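Local coordinates for protein endosialidase (Enterobacteria phage phi92, PDB 4HIZ) that cleaves polysialic acid chains from within, probably stripping the sialic acid capsule of host bacteria as a phage tailspike, at residues A[388-400]-A[410-424]. Numbering follows the deposited sequence.
Sequences LRFPNNVHHTNLP and IFGTERSFGEWEGQE
The chi1 of Trp-420 (-176°) sets CG opposite the backbone N, and the six-membered ring swings back to 388-400 although its CB leads away. Val-394 CG1 lies over one face near the rim, 4.0 Å from Trp-420 CZ2. Thr-397 CG2 approaches Trp-420 CZ3 to 3.7 Å. Thr-397 OG1 accepts from Thr-413 N and donates to Asn-398 O. Arg-415 bends at chi2 (-82°) and grips His-396 O side-on. Its NE and NH2 both lie 3.0 Å from that oxygen, which sits in the guanidinium plane and is met from opposite faces of the carbonyl plane. His-395 ND1 donates to Asn-393 O at 2.7 Å, which helps to set the ring's rotation. Waters bridge the two loops; one donates to both Asn-392 O and Trp-420 O. At the other end Phe-411 N donates to Pro-400 O (3.0 Å), and Ile-410 CG2 packs on Leu-399 CB. The contact lies in the catalytic beta-propeller domain. It joins the loop leaving strand 386-389, an outermost strand of its four-stranded sheet, to strand 407-413 of the next sheet and the loop beyond. Strand 435-442 flanks 407-413, and strands 473-480 and 483-490 pack against Phe-411.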
loop_
_atom_site.group_PDB
_atom_site.type_symbol
_atom_site.label_atom_id
_atom_site.label_comp_id
_atom_site.label_asym_id
_atom_site.label_seq_id
_atom_site.Cartn_x
_atom_site.Cartn_y
_atom_site.Cartn_z
ATOM N N LEU A 388 45.584 -9.247 -11.492
ATOM C CA LEU A 388 45.882 -9.364 -10.072
ATOM C C LEU A 388 44.874 -10.342 -9.456
ATOM O O LEU A 388 43.682 -10.022 -9.354
ATOM C CB LEU A 388 45.730 -7.998 -9.385
ATOM C CG LEU A 388 46.783 -6.918 -9.685
ATOM C CD1 LEU A 388 46.325 -5.566 -9.142
ATOM C CD2 LEU A 388 48.120 -7.307 -9.056
ATOM N N ARG A 389 45.332 -11.516 -9.045
ATOM C CA ARG A 389 44.434 -12.462 -8.391
ATOM C C ARG A 389 44.145 -11.995 -6.967
ATOM O O ARG A 389 45.069 -11.645 -6.227
ATOM C CB ARG A 389 45.116 -13.840 -8.345
ATOM C CG ARG A 389 44.249 -14.935 -7.716
ATOM C CD ARG A 389 43.284 -15.516 -8.723
ATOM N NE ARG A 389 43.976 -16.291 -9.767
ATOM C CZ ARG A 389 43.342 -16.994 -10.695
ATOM N NH1 ARG A 389 42.007 -17.005 -10.751
ATOM N NH2 ARG A 389 44.041 -17.706 -11.586
ATOM N N PHE A 390 42.881 -11.983 -6.555
ATOM C CA PHE A 390 42.627 -11.803 -5.122
ATOM C C PHE A 390 43.095 -13.041 -4.374
ATOM O O PHE A 390 42.898 -14.154 -4.845
ATOM C CB PHE A 390 41.139 -11.568 -4.822
ATOM C CG PHE A 390 40.637 -10.202 -5.208
ATOM C CD1 PHE A 390 40.139 -9.973 -6.490
ATOM C CD2 PHE A 390 40.630 -9.161 -4.268
ATOM C CE1 PHE A 390 39.664 -8.727 -6.860
ATOM C CE2 PHE A 390 40.134 -7.877 -4.628
ATOM C CZ PHE A 390 39.636 -7.682 -5.916
ATOM N N PRO A 391 43.735 -12.857 -3.211
ATOM C CA PRO A 391 44.169 -14.040 -2.461
ATOM C C PRO A 391 42.941 -14.764 -1.867
ATOM O O PRO A 391 41.835 -14.195 -1.775
ATOM C CB PRO A 391 45.028 -13.442 -1.329
ATOM C CG PRO A 391 44.474 -12.072 -1.132
ATOM C CD PRO A 391 44.097 -11.602 -2.532
ATOM N N ASN A 392 43.135 -16.029 -1.525
ATOM C CA ASN A 392 42.159 -16.761 -0.721
ATOM C C ASN A 392 40.862 -17.187 -1.439
ATOM O O ASN A 392 39.839 -17.371 -0.782
ATOM C CB ASN A 392 41.846 -16.022 0.585
ATOM C CG ASN A 392 43.074 -15.851 1.467
ATOM O OD1 ASN A 392 43.372 -14.747 1.943
ATOM N ND2 ASN A 392 43.760 -16.942 1.726
ATOM N N ASN A 393 40.931 -17.390 -2.760
ATOM C CA ASN A 393 39.856 -18.053 -3.527
ATOM C C ASN A 393 38.497 -17.365 -3.324
ATOM O O ASN A 393 37.542 -17.979 -2.834
ATOM C CB ASN A 393 39.725 -19.554 -3.161
ATOM C CG ASN A 393 41.030 -20.329 -3.320
ATOM O OD1 ASN A 393 42.034 -19.810 -3.826
ATOM N ND2 ASN A 393 41.014 -21.606 -2.904
ATOM N N VAL A 394 38.414 -16.081 -3.662
ATOM C CA VAL A 394 37.134 -15.366 -3.560
ATOM C C VAL A 394 36.197 -16.017 -4.586
ATOM O O VAL A 394 36.555 -16.186 -5.754
ATOM C CB VAL A 394 37.325 -13.847 -3.805
ATOM C CG1 VAL A 394 35.984 -13.086 -3.738
ATOM C CG2 VAL A 394 38.341 -13.237 -2.755
ATOM N N HIS A 395 35.004 -16.412 -4.143
ATOM C CA HIS A 395 34.130 -17.237 -4.965
ATOM C C HIS A 395 32.639 -16.971 -4.706
ATOM O O HIS A 395 32.256 -16.412 -3.659
ATOM C CB HIS A 395 34.473 -18.732 -4.753
ATOM C CG HIS A 395 34.222 -19.199 -3.354
ATOM N ND1 HIS A 395 35.060 -18.895 -2.304
ATOM C CD2 HIS A 395 33.228 -19.956 -2.835
ATOM C CE1 HIS A 395 34.589 -19.438 -1.189
ATOM N NE2 HIS A 395 33.476 -20.087 -1.487
ATOM N N HIS A 396 31.826 -17.346 -5.690
ATOM C CA HIS A 396 30.354 -17.374 -5.642
ATOM C C HIS A 396 29.695 -16.034 -5.806
ATOM O O HIS A 396 28.445 -15.955 -5.882
ATOM C CB HIS A 396 29.792 -18.028 -4.357
ATOM C CG HIS A 396 30.004 -19.503 -4.285
ATOM N ND1 HIS A 396 30.464 -20.263 -5.346
ATOM C CD2 HIS A 396 29.793 -20.364 -3.263
ATOM C CE1 HIS A 396 30.551 -21.531 -4.967
ATOM N NE2 HIS A 396 30.147 -21.619 -3.709
ATOM N N THR A 397 30.518 -14.991 -5.856
ATOM C CA THR A 397 29.966 -13.632 -5.985
ATOM C C THR A 397 30.576 -12.930 -7.191
ATOM O O THR A 397 31.795 -13.024 -7.430
ATOM C CB THR A 397 30.170 -12.800 -4.674
ATOM O OG1 THR A 397 29.572 -11.504 -4.824
ATOM C CG2 THR A 397 31.643 -12.584 -4.325
ATOM N N ASN A 398 29.744 -12.201 -7.939
ATOM C CA ASN A 398 30.325 -11.201 -8.831
ATOM C C ASN A 398 30.865 -10.053 -7.976
ATOM O O ASN A 398 30.484 -9.902 -6.807
ATOM C CB ASN A 398 29.336 -10.712 -9.913
ATOM C CG ASN A 398 28.179 -9.939 -9.336
ATOM O OD1 ASN A 398 27.672 -10.315 -8.310
ATOM N ND2 ASN A 398 27.751 -8.890 -9.988
ATOM N N LEU A 399 31.736 -9.234 -8.558
ATOM C CA LEU A 399 32.415 -8.165 -7.823
ATOM C C LEU A 399 32.236 -6.833 -8.550
ATOM O O LEU A 399 33.162 -6.328 -9.200
ATOM C CB LEU A 399 33.911 -8.457 -7.662
ATOM C CG LEU A 399 34.273 -9.670 -6.772
ATOM C CD1 LEU A 399 35.811 -9.806 -6.675
ATOM C CD2 LEU A 399 33.697 -9.513 -5.376
ATOM N N PRO A 400 31.039 -6.265 -8.477
ATOM C CA PRO A 400 30.808 -4.980 -9.161
ATOM C C PRO A 400 31.538 -3.850 -8.458
ATOM O O PRO A 400 31.911 -3.924 -7.259
ATOM C CB PRO A 400 29.279 -4.811 -9.106
ATOM C CG PRO A 400 28.934 -5.470 -7.768
ATOM C CD PRO A 400 29.837 -6.741 -7.762
ATOM N N ILE A 410 35.123 -1.891 -4.633
ATOM C CA ILE A 410 34.700 -3.206 -5.115
ATOM C C ILE A 410 33.889 -3.918 -4.030
ATOM O O ILE A 410 34.341 -3.961 -2.892
ATOM C CB ILE A 410 35.931 -4.076 -5.482
ATOM C CG1 ILE A 410 36.768 -3.338 -6.537
ATOM C CG2 ILE A 410 35.469 -5.439 -6.006
ATOM C CD1 ILE A 410 38.105 -4.031 -6.853
ATOM N N PHE A 411 32.740 -4.478 -4.407
ATOM C CA PHE A 411 31.785 -5.055 -3.451
ATOM C C PHE A 411 31.521 -6.510 -3.798
ATOM O O PHE A 411 31.488 -6.892 -4.968
ATOM C CB PHE A 411 30.442 -4.303 -3.518
ATOM C CG PHE A 411 30.516 -2.874 -3.053
ATOM C CD1 PHE A 411 31.035 -1.874 -3.897
ATOM C CD2 PHE A 411 30.133 -2.534 -1.780
ATOM C CE1 PHE A 411 31.108 -0.560 -3.474
ATOM C CE2 PHE A 411 30.185 -1.188 -1.340
ATOM C CZ PHE A 411 30.664 -0.201 -2.176
ATOM N N GLY A 412 31.233 -7.312 -2.782
ATOM C CA GLY A 412 30.774 -8.670 -2.999
ATOM C C GLY A 412 30.024 -9.115 -1.752
ATOM O O GLY A 412 30.111 -8.465 -0.702
ATOM N N THR A 413 29.262 -10.178 -1.905
ATOM C CA THR A 413 28.454 -10.699 -0.779
ATOM C C THR A 413 28.528 -12.202 -0.803
ATOM O O THR A 413 28.329 -12.802 -1.856
ATOM C CB THR A 413 26.987 -10.273 -0.963
ATOM O OG1 THR A 413 26.904 -8.840 -1.047
ATOM C CG2 THR A 413 26.096 -10.763 0.192
ATOM N N GLU A 414 28.735 -12.839 0.356
ATOM C CA GLU A 414 28.672 -14.307 0.345
ATOM C C GLU A 414 27.182 -14.755 0.278
ATOM O O GLU A 414 26.273 -14.001 0.634
ATOM C CB GLU A 414 29.410 -14.906 1.551
ATOM C CG GLU A 414 28.766 -14.454 2.886
ATOM C CD GLU A 414 29.575 -14.863 4.123
ATOM O OE1 GLU A 414 30.593 -15.591 3.987
ATOM O OE2 GLU A 414 29.174 -14.461 5.255
ATOM N N ARG A 415 26.937 -15.959 -0.233
ATOM C CA ARG A 415 25.570 -16.450 -0.442
ATOM C C ARG A 415 24.921 -16.848 0.890
ATOM O O ARG A 415 23.692 -16.783 1.036
ATOM C CB ARG A 415 25.612 -17.694 -1.352
ATOM C CG ARG A 415 26.159 -17.383 -2.738
ATOM C CD ARG A 415 25.050 -16.800 -3.598
ATOM N NE ARG A 415 25.638 -16.510 -4.883
ATOM C CZ ARG A 415 24.980 -16.376 -6.010
ATOM N NH1 ARG A 415 23.639 -16.455 -6.037
ATOM N NH2 ARG A 415 25.693 -16.142 -7.100
ATOM N N SER A 416 25.764 -17.299 1.811
ATOM C CA SER A 416 25.309 -17.710 3.149
ATOM C C SER A 416 26.472 -17.513 4.104
ATOM O O SER A 416 27.632 -17.458 3.659
ATOM C CB SER A 416 24.823 -19.179 3.122
ATOM O OG SER A 416 24.418 -19.581 4.438
ATOM N N PHE A 417 26.198 -17.388 5.407
ATOM C CA PHE A 417 27.264 -17.069 6.324
ATOM C C PHE A 417 28.430 -18.068 6.252
ATOM O O PHE A 417 28.226 -19.292 6.217
ATOM C CB PHE A 417 26.783 -17.028 7.790
ATOM C CG PHE A 417 27.891 -16.700 8.725
ATOM C CD1 PHE A 417 28.419 -15.412 8.756
ATOM C CD2 PHE A 417 28.491 -17.693 9.502
ATOM C CE1 PHE A 417 29.499 -15.100 9.584
ATOM C CE2 PHE A 417 29.584 -17.384 10.319
ATOM C CZ PHE A 417 30.079 -16.080 10.361
ATOM N N GLY A 418 29.645 -17.527 6.235
ATOM C CA GLY A 418 30.846 -18.323 6.394
ATOM C C GLY A 418 31.363 -18.943 5.094
ATOM O O GLY A 418 32.318 -19.725 5.140
ATOM N N GLU A 419 30.752 -18.630 3.955
ATOM C CA GLU A 419 31.244 -19.175 2.678
ATOM C C GLU A 419 32.332 -18.314 2.054
ATOM O O GLU A 419 32.991 -18.741 1.093
ATOM C CB GLU A 419 30.102 -19.355 1.667
ATOM C CG GLU A 419 29.053 -20.324 2.124
ATOM C CD GLU A 419 27.951 -20.537 1.095
ATOM O OE1 GLU A 419 28.023 -19.974 -0.025
ATOM O OE2 GLU A 419 27.011 -21.297 1.396
ATOM N N TRP A 420 32.535 -17.106 2.576
ATOM C CA TRP A 420 33.439 -16.166 1.876
ATOM C C TRP A 420 34.887 -16.680 1.795
ATOM O O TRP A 420 35.551 -16.634 0.728
ATOM C CB TRP A 420 33.457 -14.808 2.585
ATOM C CG TRP A 420 34.280 -13.767 1.861
ATOM C CD1 TRP A 420 35.577 -13.455 2.117
ATOM C CD2 TRP A 420 33.836 -12.855 0.832
ATOM N NE1 TRP A 420 35.996 -12.439 1.277
ATOM C CE2 TRP A 420 34.934 -12.040 0.497
ATOM C CE3 TRP A 420 32.632 -12.681 0.145
ATOM C CZ2 TRP A 420 34.867 -11.056 -0.510
ATOM C CZ3 TRP A 420 32.550 -11.690 -0.833
ATOM C CH2 TRP A 420 33.666 -10.899 -1.156
ATOM N N GLU A 421 35.391 -17.133 2.929
ATOM C CA GLU A 421 36.807 -17.507 3.014
ATOM C C GLU A 421 37.153 -18.699 2.131
ATOM O O GLU A 421 36.357 -19.626 1.948
ATOM C CB GLU A 421 37.180 -17.832 4.469
ATOM C CG GLU A 421 37.130 -16.614 5.444
ATOM C CD GLU A 421 35.791 -16.388 6.139
ATOM O OE1 GLU A 421 34.732 -16.859 5.639
ATOM O OE2 GLU A 421 35.837 -15.722 7.207
ATOM N N GLY A 422 38.357 -18.652 1.594
ATOM C CA GLY A 422 38.829 -19.712 0.713
ATOM C C GLY A 422 38.801 -21.050 1.424
ATOM O O GLY A 422 39.150 -21.137 2.605
ATOM N N GLN A 423 38.373 -22.065 0.675
ATOM C CA GLN A 423 38.267 -23.463 1.084
ATOM C C GLN A 423 37.036 -23.775 1.937
ATOM O O GLN A 423 36.710 -24.946 2.116
ATOM C CB GLN A 423 39.557 -24.001 1.752
ATOM C CG GLN A 423 40.825 -23.937 0.864
ATOM C CD GLN A 423 40.825 -24.949 -0.283
ATOM O OE1 GLN A 423 39.971 -25.829 -0.344
ATOM N NE2 GLN A 423 41.792 -24.820 -1.203
ATOM N N GLU A 424 36.352 -22.753 2.457
ATOM C CA GLU A 424 35.173 -23.011 3.269
ATOM C C GLU A 424 34.080 -23.677 2.461
ATOM O O GLU A 424 33.884 -23.356 1.283
ATOM C CB GLU A 424 34.631 -21.707 3.865
ATOM C CG GLU A 424 35.505 -21.168 4.945
ATOM C CD GLU A 424 35.639 -22.149 6.097
ATOM O OE1 GLU A 424 34.609 -22.497 6.728
ATOM O OE2 GLU A 424 36.776 -22.556 6.390
HETATM O O HOH W 1 37.963 -15.564 0.087
HETATM O O HOH W 2 34.435 -15.400 -1.478
HETATM O O HOH W 3 31.722 -17.130 -0.978
HETATM O O HOH W 4 31.845 -21.983 -0.139
#